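Local coordinates for amidohydrolase (Xanthomonas campestris pv. campestris, PDB 4DZH), which is a zinc-bound amidohydrolase of the ATZ/TRZ family that probably deaminates adenosine-type substrates such as 5'-methylthioadenosine, at residues 286-291 with 327-332. Numbering follows the deposited sequence.
Sequences HCPESN and FSENRT. With MG (magnesium ion), chain B.
Glu329 OE2 lies over one face of the Glu289 carboxylate, 3.5 Å from its CD; the two side chains run past one another in opposite senses, their carboxylate planes 41° apart. Two hydroxyls reach Glu289 OE2 from different sides: Ser328 OG donates to the syn lone pair at 2.6 Å, while Thr332 OG1 donates on the anti side, 20° out of the plane. Arg331 lies farther off, with Glu289 OE2 near the plane at its guanidinium edge; NH2 instead donates to Ser328 OG, fixing the hydroxyl that grips Glu289. An extended chain beyond CG carries Glu289 among Ser328, Glu329, Arg331 and Thr332, a knob in a hole, and brings OE1 2.0 Å from the magnesium ion. Glu329 bends at chi2, and its OE1 accepts a hydrogen bond from Glu289 N at 2.9 Å, N-H...O 167°, on its syn side but tilted from the carboxylate plane. That oxygen also accepts a hydrogen bond from a water, which itself accepts one from Ser290 N, and Pro288 CD packs 3.2 Å from it. Glu329 OE2 accepts from a magnesium-bound water and from Asn321, making Glu329 a second-shell residue; magnesium and these donors would probably ease the proximity of two carboxylates. Asn321, Asp323 and three waters complete the six-coordinate magnesium site, formed where helix 288-293, just after barrel strand 283-286, meets helix 326-341 in the TIM-barrel amidohydrolase fold.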
loop_
_atom_site.group_PDB
_atom_site.type_symbol
_atom_site.label_atom_id
_atom_site.label_comp_id
_atom_site.label_asym_id
_atom_site.label_seq_id
_atom_site.Cartn_x
_atom_site.Cartn_y
_atom_site.Cartn_z
ATOM N N HIS A 286 3.128 11.833 -10.947
ATOM C CA HIS A 286 3.636 11.536 -9.623
ATOM C C HIS A 286 3.737 10.027 -9.423
ATOM O O HIS A 286 2.753 9.309 -9.600
ATOM C CB HIS A 286 2.678 12.196 -8.619
ATOM C CG HIS A 286 3.066 12.064 -7.175
ATOM N ND1 HIS A 286 4.374 12.081 -6.715
ATOM C CD2 HIS A 286 2.289 11.933 -6.068
ATOM C CE1 HIS A 286 4.377 11.958 -5.400
ATOM N NE2 HIS A 286 3.123 11.871 -4.980
ATOM N N CYS A 287 4.934 9.573 -9.076
ATOM C CA CYS A 287 5.269 8.165 -8.819
ATOM C C CYS A 287 5.819 8.063 -7.381
ATOM O O CYS A 287 7.028 7.875 -7.145
ATOM C CB CYS A 287 6.325 7.702 -9.828
ATOM S SG CYS A 287 5.794 7.831 -11.547
ATOM N N PRO A 288 4.937 8.180 -6.387
ATOM C CA PRO A 288 5.437 8.295 -5.013
ATOM C C PRO A 288 6.200 7.071 -4.498
ATOM O O PRO A 288 7.173 7.180 -3.764
ATOM C CB PRO A 288 4.152 8.508 -4.186
ATOM C CG PRO A 288 2.994 8.026 -5.102
ATOM C CD PRO A 288 3.465 8.345 -6.500
ATOM N N GLU A 289 5.714 5.852 -4.805
ATOM C CA GLU A 289 6.367 4.699 -4.210
ATOM C C GLU A 289 7.794 4.527 -4.728
ATOM O O GLU A 289 8.709 4.189 -3.915
ATOM C CB GLU A 289 5.515 3.398 -4.348
ATOM C CG GLU A 289 4.152 3.522 -3.615
ATOM C CD GLU A 289 3.277 2.291 -3.640
ATOM O OE1 GLU A 289 3.735 1.216 -4.138
ATOM O OE2 GLU A 289 2.148 2.408 -3.096
ATOM N N SER A 290 7.988 4.714 -6.039
ATOM C CA SER A 290 9.322 4.656 -6.618
ATOM C C SER A 290 10.199 5.753 -6.011
ATOM O O SER A 290 11.359 5.480 -5.657
ATOM C CB SER A 290 9.251 4.810 -8.124
ATOM O OG SER A 290 10.559 4.947 -8.676
ATOM N N ASN A 291 9.639 6.966 -5.896
ATOM C CA ASN A 291 10.410 8.102 -5.354
ATOM C C ASN A 291 10.862 7.787 -3.905
ATOM O O ASN A 291 12.001 8.099 -3.485
ATOM C CB ASN A 291 9.581 9.390 -5.318
ATOM C CG ASN A 291 9.196 9.960 -6.680
ATOM O OD1 ASN A 291 8.307 10.819 -6.748
ATOM N ND2 ASN A 291 9.846 9.511 -7.775
ATOM N N PHE A 327 -4.081 0.969 -6.924
ATOM C CA PHE A 327 -4.844 1.272 -5.707
ATOM C C PHE A 327 -3.879 1.699 -4.608
ATOM O O PHE A 327 -4.116 2.680 -3.904
ATOM C CB PHE A 327 -5.662 0.053 -5.243
ATOM C CG PHE A 327 -6.970 -0.112 -5.976
ATOM C CD1 PHE A 327 -7.004 -0.593 -7.280
ATOM C CD2 PHE A 327 -8.161 0.206 -5.339
ATOM C CE1 PHE A 327 -8.202 -0.727 -7.962
ATOM C CE2 PHE A 327 -9.386 0.064 -6.018
ATOM C CZ PHE A 327 -9.401 -0.398 -7.300
ATOM N N SER A 328 -2.781 0.965 -4.472
ATOM C CA SER A 328 -1.733 1.330 -3.535
ATOM C C SER A 328 -1.071 2.638 -3.880
ATOM O O SER A 328 -0.856 3.454 -2.992
ATOM C CB SER A 328 -0.671 0.249 -3.458
ATOM O OG SER A 328 0.333 0.588 -2.492
ATOM N N GLU A 329 -0.711 2.810 -5.151
ATOM C CA GLU A 329 -0.048 4.042 -5.570
ATOM C C GLU A 329 -0.909 5.281 -5.205
ATOM O O GLU A 329 -0.370 6.324 -4.724
ATOM C CB GLU A 329 0.216 4.008 -7.074
ATOM C CG GLU A 329 1.382 4.940 -7.397
ATOM C CD GLU A 329 2.708 4.378 -7.018
ATOM O OE1 GLU A 329 3.643 5.203 -6.779
ATOM O OE2 GLU A 329 2.875 3.145 -6.978
ATOM N N ASN A 330 -2.226 5.165 -5.413
ATOM C CA ASN A 330 -3.150 6.251 -5.106
ATOM C C ASN A 330 -3.151 6.534 -3.634
ATOM O O ASN A 330 -3.083 7.703 -3.215
ATOM C CB ASN A 330 -4.592 5.915 -5.505
ATOM C CG ASN A 330 -4.796 5.794 -7.021
ATOM O OD1 ASN A 330 -3.996 6.269 -7.828
ATOM N ND2 ASN A 330 -5.927 5.196 -7.400
ATOM N N ARG A 331 -3.269 5.480 -2.802
ATOM C CA ARG A 331 -3.231 5.677 -1.355
ATOM C C ARG A 331 -1.907 6.330 -0.916
ATOM O O ARG A 331 -1.921 7.267 -0.114
ATOM C CB ARG A 331 -3.423 4.363 -0.618
ATOM C CG ARG A 331 -3.390 4.554 0.899
ATOM C CD ARG A 331 -2.299 3.702 1.613
ATOM N NE ARG A 331 -2.561 2.311 1.258
ATOM C CZ ARG A 331 -1.776 1.584 0.457
ATOM N NH1 ARG A 331 -2.156 0.364 0.104
ATOM N NH2 ARG A 331 -0.608 2.055 -0.025
ATOM N N THR A 332 -0.785 5.857 -1.464
ATOM C CA THR A 332 0.511 6.433 -1.081
ATOM C C THR A 332 0.565 7.915 -1.479
ATOM O O THR A 332 1.013 8.770 -0.671
ATOM C CB THR A 332 1.634 5.653 -1.745
ATOM O OG1 THR A 332 1.564 4.271 -1.318
ATOM C CG2 THR A 332 2.973 6.206 -1.297
HETATM MG MG MG B . 3.430 -0.497 -5.145
HETATM O O HOH W 1 5.915 4.869 -8.054
HETATM O O HOH W 2 2.144 0.573 -6.326
HETATM O O HOH W 3 4.818 -1.587 -3.890
HETATM O O HOH W 4 1.927 -1.249 -3.826
#